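Local coordinates for protein Non-canonical purine NTP pyrophosphatase (Staphylococcus aureus, PDB 4BNQ) that probably hydrolyses non-canonical purine nucleoside triphosphates such as XTP, dITP and ITP to their monophosphates and diphosphate, with magnesium as cofactor, at residues A[13-17]-A[65-69]; A[49-54]-A[118-122]; A[113-119]-A[131-137]. All blocks are in the same frame, centred on the assembly; numbering follows the deposited sequence.

Interaction 1: A[13-17]-A[65-69]; sequences KINDF and IADDS. With PO4 (phosphate ion), chain C.
Lys13 reaches from helix 11-20 to Asp67 on strand 64-73, where a helix and a sheet strand of the Ham1 fold line the predicted substrate pocket. The tight part is the lysine tip. With CG beside its own backbone N (chi1 -66°) and extended beyond it, the chain runs out to the strand. Lys13 NZ donates to Asp67 O at 3.0 Å, from above the carbonyl plane. Lys13 NZ also forms a 3.0 Å salt bridge with Asp67 OD1, which it meets from above the carboxylate plane. Asp67 OD1 also accepts a hydrogen bond from Ser69 OG at 2.6 Å, on its syn side. Arg178 holds the other oxygen, OD2, so both carboxylate oxygens are gripped. Phe17 CZ comes to 3.4 Å from Asp67 OD2. The ring meets Asp67 CB in plane at its edge, and ring and carboxylate planes stand 80° apart. The ring is looser against Ile65, with Phe17 CE1 4.4 Å from Ile65 CD1. The polar side holds a water and a phosphate, the latter probably from the crystallisation liquor. Lys13 NZ donates to phosphate O1 at 2.8 Å. The water accepts from Lys13 NZ at 2.7 Å and also from the backbone N of Ser69 at 3.2 Å.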
# COMPACT_ATOMS: atom_id res chain seq x y z
N LYS A 13 2.20 -5.37 18.50
CA LYS A 13 2.94 -5.43 17.25
C LYS A 13 3.40 -6.84 16.91
O LYS A 13 3.24 -7.29 15.77
CB LYS A 13 4.15 -4.49 17.28
CG LYS A 13 3.82 -3.01 17.36
CD LYS A 13 5.07 -2.20 17.06
CE LYS A 13 4.87 -0.71 17.39
NZ LYS A 13 6.18 0.01 17.35
N ILE A 14 3.99 -7.54 17.88
CA ILE A 14 4.44 -8.91 17.66
C ILE A 14 3.29 -9.80 17.19
O ILE A 14 3.44 -10.56 16.26
CB ILE A 14 5.14 -9.52 18.90
CG1 ILE A 14 6.63 -9.21 18.90
CG2 ILE A 14 5.09 -11.03 18.86
CD1 ILE A 14 6.96 -7.83 19.05
N ASN A 15 2.13 -9.66 17.82
CA ASN A 15 0.94 -10.38 17.39
C ASN A 15 0.59 -10.11 15.93
O ASN A 15 0.31 -11.03 15.18
CB ASN A 15 -0.25 -10.06 18.29
CG ASN A 15 -0.00 -10.47 19.74
OD1 ASN A 15 0.72 -11.44 20.01
ND2 ASN A 15 -0.59 -9.72 20.68
N ASP A 16 0.61 -8.84 15.53
CA ASP A 16 0.30 -8.49 14.14
C ASP A 16 1.31 -9.12 13.22
O ASP A 16 0.98 -9.58 12.14
CB ASP A 16 0.39 -6.99 13.91
CG ASP A 16 -0.80 -6.24 14.44
OD1 ASP A 16 -1.70 -6.87 15.02
OD2 ASP A 16 -0.82 -5.00 14.26
N PHE A 17 2.57 -9.11 13.65
CA PHE A 17 3.62 -9.62 12.79
C PHE A 17 3.48 -11.12 12.60
O PHE A 17 3.83 -11.64 11.54
CB PHE A 17 5.00 -9.27 13.36
CG PHE A 17 5.43 -7.86 13.06
CD1 PHE A 17 5.60 -7.44 11.75
CD2 PHE A 17 5.64 -6.95 14.09
CE1 PHE A 17 5.99 -6.12 11.47
CE2 PHE A 17 6.02 -5.64 13.81
CZ PHE A 17 6.20 -5.23 12.50
N ILE A 65 14.43 -6.79 12.47
CA ILE A 65 13.63 -5.64 12.06
C ILE A 65 13.05 -4.91 13.27
O ILE A 65 12.80 -5.50 14.31
CB ILE A 65 12.47 -6.01 11.11
CG1 ILE A 65 11.47 -6.92 11.82
CG2 ILE A 65 13.00 -6.66 9.85
CD1 ILE A 65 10.21 -7.21 10.97
N ALA A 66 12.80 -3.63 13.10
CA ALA A 66 12.11 -2.88 14.12
C ALA A 66 10.98 -2.10 13.47
O ALA A 66 10.90 -2.03 12.24
CB ALA A 66 13.05 -1.97 14.86
N ASP A 67 10.12 -1.54 14.31
CA ASP A 67 8.90 -0.92 13.87
C ASP A 67 8.69 0.35 14.70
O ASP A 67 8.76 0.32 15.94
CB ASP A 67 7.75 -1.91 14.10
CG ASP A 67 6.36 -1.31 13.85
OD1 ASP A 67 6.03 -0.22 14.37
OD2 ASP A 67 5.57 -1.96 13.14
N ASP A 68 8.46 1.47 14.03
CA ASP A 68 8.00 2.65 14.75
C ASP A 68 6.79 3.21 14.03
O ASP A 68 6.89 3.63 12.87
CB ASP A 68 9.09 3.70 14.90
CG ASP A 68 8.80 4.67 16.03
OD1 ASP A 68 8.95 4.27 17.20
OD2 ASP A 68 8.41 5.83 15.77
N SER A 69 5.65 3.21 14.72
CA SER A 69 4.38 3.55 14.10
C SER A 69 3.68 4.62 14.92
O SER A 69 3.98 4.82 16.09
CB SER A 69 3.49 2.32 14.03
OG SER A 69 4.10 1.24 13.35
P PO4 C . 8.31 -0.43 20.27
O1 PO4 C . 8.19 -1.16 18.92
O2 PO4 C . 6.94 -0.02 20.74
O3 PO4 C . 9.16 0.81 20.08
O4 PO4 C . 8.96 -1.33 21.28
O HOH W 1 6.16 2.67 17.80

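Interaction 2: A[49-54]-A[118-122]; sequences AILKSE and VISMS. With PO4 (phosphate ion), chain C.
Ser53 on helix 45-60 meets Ser120 and Ser122 on strand 112-123, and these three side chains have the most surface buried by the contact. The hydroxyl of Ser53 stands between the other two. Ser53 OG is 2.7 Å from Ser120 OG and 2.6 Å from Ser122 OG, and both are hydrogen bonds in which either oxygen could donate. Ser53 CB comes to 3.3 Å from both Ser120 OG and Ser122 OG. In Ser53, OG lies between the backbone N and the carbonyl carbon (chi1 61°), which turns it to the sheet. Ser120 OG has a second possible acceptor in Ala49 O at 2.9 Å, a weak bond that competes for the same proton. Ala49 O also takes the regular helix bond from Ser53 N. All three serines are buried, and the mutual bonds offer partners to their hydroxyls. This is a helix packed on one face of the central antiparallel sheet. Its short segment runs 33° from the strand segment, and the axes approach to 7.4 Å. The small side chains of Ala49 and the serines are consistent with this close approach. Ala49 CB rests 3.7 Å from Val118 O, and Ser53 also packs on Ala66 of the neighbouring strand 64-73. Ile50 adds a lighter contact and also covers Val130 on strand 126-139. Lys52 NZ reaches a bound phosphate, at a doubtfully short distance. At the far end, Glu54 CG comes to 3.5 Å from Ser122 OG. Thr128 OG1 is hydrogen-bonded both to Glu54 OE2 and to Ser122 OG.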
# COMPACT_ATOMS: atom_id res chain seq x y z
N ALA A 49 12.81 3.88 14.31
CA ALA A 49 12.92 2.48 13.86
C ALA A 49 14.38 2.06 13.63
O ALA A 49 14.79 0.98 14.05
CB ALA A 49 12.10 2.27 12.60
N ILE A 50 15.15 2.91 12.96
CA ILE A 50 16.56 2.65 12.73
C ILE A 50 17.33 2.47 14.04
O ILE A 50 18.17 1.58 14.16
CB ILE A 50 17.20 3.80 11.92
CG1 ILE A 50 16.67 3.80 10.48
CG2 ILE A 50 18.73 3.68 11.93
CD1 ILE A 50 17.23 4.92 9.60
N LEU A 51 17.04 3.30 15.03
CA LEU A 51 17.74 3.20 16.30
C LEU A 51 17.45 1.83 16.92
O LEU A 51 18.34 1.17 17.45
CB LEU A 51 17.33 4.34 17.25
CG LEU A 51 17.81 5.77 16.94
CD1 LEU A 51 17.01 6.80 17.75
CD2 LEU A 51 19.29 5.93 17.25
N LYS A 52 16.20 1.38 16.83
CA LYS A 52 15.87 0.10 17.45
C LYS A 52 16.49 -1.09 16.72
O LYS A 52 17.09 -1.95 17.35
CB LYS A 52 14.36 -0.06 17.67
CG LYS A 52 13.81 0.87 18.80
CD LYS A 52 12.29 0.81 18.95
CE LYS A 52 11.58 1.45 17.76
NZ LYS A 52 10.14 1.70 18.03
N SER A 53 16.38 -1.11 15.38
CA SER A 53 16.89 -2.26 14.63
C SER A 53 18.41 -2.35 14.70
O SER A 53 18.96 -3.44 14.89
CB SER A 53 16.43 -2.23 13.16
OG SER A 53 16.93 -1.07 12.54
N GLU A 54 19.09 -1.22 14.55
CA GLU A 54 20.55 -1.21 14.63
C GLU A 54 21.05 -1.65 16.00
O GLU A 54 22.02 -2.40 16.11
CB GLU A 54 21.12 0.14 14.19
CG GLU A 54 20.97 0.31 12.69
CD GLU A 54 21.63 1.56 12.13
OE1 GLU A 54 22.06 2.44 12.92
OE2 GLU A 54 21.68 1.67 10.88
N VAL A 118 6.65 2.57 9.88
CA VAL A 118 7.96 2.43 9.26
C VAL A 118 8.69 1.22 9.83
O VAL A 118 8.90 1.13 11.03
CB VAL A 118 8.83 3.66 9.45
CG1 VAL A 118 10.23 3.39 8.89
CG2 VAL A 118 8.20 4.87 8.77
N ILE A 119 9.08 0.30 8.95
CA ILE A 119 9.83 -0.90 9.31
C ILE A 119 11.28 -0.68 8.89
O ILE A 119 11.53 -0.34 7.74
CB ILE A 119 9.30 -2.12 8.53
CG1 ILE A 119 7.84 -2.41 8.91
CG2 ILE A 119 10.14 -3.36 8.78
CD1 ILE A 119 7.64 -2.92 10.33
N SER A 120 12.24 -0.86 9.80
CA SER A 120 13.64 -0.85 9.36
C SER A 120 14.30 -2.21 9.54
O SER A 120 14.12 -2.87 10.57
CB SER A 120 14.44 0.24 10.07
OG SER A 120 14.64 -0.11 11.41
N MET A 121 15.08 -2.63 8.54
CA MET A 121 15.83 -3.88 8.63
C MET A 121 17.31 -3.58 8.81
O MET A 121 17.88 -2.75 8.10
CB MET A 121 15.61 -4.73 7.38
CG MET A 121 16.37 -6.05 7.36
SD MET A 121 15.92 -7.13 5.95
CE MET A 121 15.10 -8.36 6.91
N SER A 122 17.94 -4.23 9.78
CA SER A 122 19.35 -4.02 10.02
C SER A 122 20.03 -5.34 10.27
O SER A 122 19.40 -6.30 10.72
CB SER A 122 19.55 -3.10 11.22
OG SER A 122 18.87 -1.88 11.00
P PO4 C . 8.31 -0.43 20.27
O1 PO4 C . 8.19 -1.16 18.92
O2 PO4 C . 6.94 -0.02 20.74
O3 PO4 C . 9.16 0.81 20.08
O4 PO4 C . 8.96 -1.33 21.28

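Interaction 3: A[113-119]-A[131-137]; sequences AQFVCVI and FKGTVSG. With PO4 (phosphate ion), chain E.
Phe115 and Val135 meet at the edge of the phenylalanine ring, with Val135 CG1 near the ring plane and 3.7 Å from Phe115 CB. The Phe115 ring itself leads away from the strand pair and stacks with Phe155 and His177. Phe131 turns an edge to the backbone, Phe131 CD1 being 3.7 Å from Ile119 O, and makes an edge-to-face contact with Phe188. The two strands form a beta hairpin in the middle of the antiparallel sheet. Four hydrogen-bonded pairs hold it: Ala113 with Gly137, Phe115 with Val135, Cys117 with Gly133, and Ile119 with Phe131. Gly133 N donates to Cys117 O at 2.7 Å with an N-H...O angle of 172°. Cys117 lies beside His177 and Ser69, both predicted substrate-binding residues. Gln114, Val116, Val118, Lys132, Thr134 and Ser136 point to the face opposite Phe115 and Phe131. There Val116 and Thr134 lie side by side, pointing the same way, with Val116 CG2 4.1 Å from Thr134 CG2. Lys132 crosses two valines obliquely, Lys132 CD 4.0 Å from Val118 CG2 and 4.1 Å from Val116 CG1. A bend at chi3 (68°) then carries its end away. A phosphate, probably from the crystallisation liquor, sits between the two subunits and is also bound by Ser136 OG of the second one. Ser136 OG of this chain donates to phosphate O2 at 2.5 Å.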
# COMPACT_ATOMS: atom_id res chain seq x y z
N ALA A 113 -7.66 11.03 9.74
CA ALA A 113 -6.41 10.66 10.38
C ALA A 113 -5.78 9.57 9.54
O ALA A 113 -6.40 9.03 8.62
CB ALA A 113 -6.64 10.16 11.80
N GLN A 114 -4.54 9.24 9.86
CA GLN A 114 -3.79 8.28 9.08
C GLN A 114 -2.92 7.48 10.03
O GLN A 114 -2.35 8.05 10.97
CB GLN A 114 -2.92 9.07 8.10
CG GLN A 114 -2.11 8.26 7.13
CD GLN A 114 -1.13 9.13 6.37
OE1 GLN A 114 -0.41 9.94 6.97
NE2 GLN A 114 -1.11 8.99 5.04
N PHE A 115 -2.84 6.17 9.81
CA PHE A 115 -1.92 5.35 10.58
C PHE A 115 -0.66 5.18 9.76
O PHE A 115 -0.72 4.91 8.55
CB PHE A 115 -2.50 3.96 10.81
CG PHE A 115 -3.06 3.75 12.18
CD1 PHE A 115 -2.43 4.27 13.29
CD2 PHE A 115 -4.21 3.00 12.36
CE1 PHE A 115 -2.95 4.05 14.55
CE2 PHE A 115 -4.73 2.79 13.62
CZ PHE A 115 -4.11 3.32 14.71
N VAL A 116 0.49 5.33 10.41
CA VAL A 116 1.76 5.26 9.71
C VAL A 116 2.66 4.19 10.34
O VAL A 116 2.74 4.09 11.56
CB VAL A 116 2.46 6.64 9.71
CG1 VAL A 116 3.83 6.55 9.07
CG2 VAL A 116 1.59 7.67 8.96
N CYS A 117 3.30 3.37 9.51
CA CYS A 117 4.24 2.37 10.00
C CYS A 117 5.53 2.37 9.19
O CYS A 117 5.50 2.20 7.96
CB CYS A 117 3.63 0.97 9.95
SG CYS A 117 4.91 -0.32 10.20
N VAL A 118 6.65 2.57 9.88
CA VAL A 118 7.96 2.43 9.26
C VAL A 118 8.69 1.22 9.83
O VAL A 118 8.90 1.13 11.03
CB VAL A 118 8.83 3.66 9.45
CG1 VAL A 118 10.23 3.39 8.89
CG2 VAL A 118 8.20 4.87 8.77
N ILE A 119 9.08 0.30 8.95
CA ILE A 119 9.83 -0.90 9.31
C ILE A 119 11.28 -0.68 8.89
O ILE A 119 11.53 -0.34 7.74
CB ILE A 119 9.30 -2.12 8.53
CG1 ILE A 119 7.84 -2.41 8.91
CG2 ILE A 119 10.14 -3.36 8.78
CD1 ILE A 119 7.64 -2.92 10.33
N PHE A 131 11.21 0.88 5.29
CA PHE A 131 10.01 0.76 4.46
C PHE A 131 8.79 1.35 5.15
O PHE A 131 8.53 1.05 6.32
CB PHE A 131 9.74 -0.71 4.14
CG PHE A 131 10.93 -1.46 3.63
CD1 PHE A 131 11.85 -2.02 4.51
CD2 PHE A 131 11.14 -1.61 2.28
CE1 PHE A 131 12.94 -2.72 4.03
CE2 PHE A 131 12.24 -2.31 1.81
CZ PHE A 131 13.13 -2.86 2.67
N LYS A 132 8.02 2.17 4.43
CA LYS A 132 6.89 2.87 5.04
C LYS A 132 5.53 2.40 4.52
O LYS A 132 5.34 2.29 3.31
CB LYS A 132 7.03 4.38 4.81
CG LYS A 132 5.85 5.20 5.29
CD LYS A 132 6.25 6.62 5.71
CE LYS A 132 6.69 7.49 4.54
NZ LYS A 132 6.98 8.90 4.97
N GLY A 133 4.61 2.12 5.43
CA GLY A 133 3.23 1.82 5.06
C GLY A 133 2.26 2.78 5.73
O GLY A 133 2.55 3.33 6.81
N THR A 134 1.12 3.04 5.08
CA THR A 134 0.07 3.87 5.67
C THR A 134 -1.33 3.32 5.42
O THR A 134 -1.56 2.57 4.46
CB THR A 134 0.12 5.33 5.16
OG1 THR A 134 -0.29 5.37 3.79
CG2 THR A 134 1.53 5.92 5.28
N VAL A 135 -2.28 3.70 6.27
CA VAL A 135 -3.68 3.44 6.00
C VAL A 135 -4.52 4.61 6.49
O VAL A 135 -4.27 5.16 7.54
CB VAL A 135 -4.16 2.08 6.59
CG1 VAL A 135 -4.21 2.12 8.11
CG2 VAL A 135 -5.51 1.67 5.99
N SER A 136 -5.50 5.01 5.69
CA SER A 136 -6.31 6.18 6.02
C SER A 136 -7.57 5.78 6.76
O SER A 136 -8.06 4.65 6.63
CB SER A 136 -6.68 6.95 4.76
OG SER A 136 -7.54 6.19 3.93
N GLY A 137 -8.10 6.72 7.54
CA GLY A 137 -9.34 6.53 8.27
C GLY A 137 -9.78 7.82 8.93
O GLY A 137 -9.33 8.92 8.57
P PO4 E . -6.38 3.77 1.65
O1 PO4 E . -6.10 3.45 0.20
O2 PO4 E . -6.98 5.16 1.72
O3 PO4 E . -5.11 3.75 2.47
O4 PO4 E . -7.36 2.76 2.20

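In the fold
The three contacts share the antiparallel sheet, in which strands 64-73, 112-123 and 126-139 are successive neighbours. Helix 11-20 of interaction 1 and helix 45-60 of interaction 2 pack on opposite faces of it. The centres of interactions 1 and 2 are about 11 Å apart, and their segments alternate along the chain. Lys52 joins them: its NZ binds Asp67 O and the carboxylate of Asp68, the predicted proton acceptor. One phosphate touches both. Interaction 3 opens after interaction 1 closes, and begins on the strand where interaction 2 ends. Its centre is about 12 Å from that of interaction 1 and 16 Å from that of interaction 2. Strand 112-123 adjoins the strand of Asp68; Ser136 on strand 126-139 faces the second subunit.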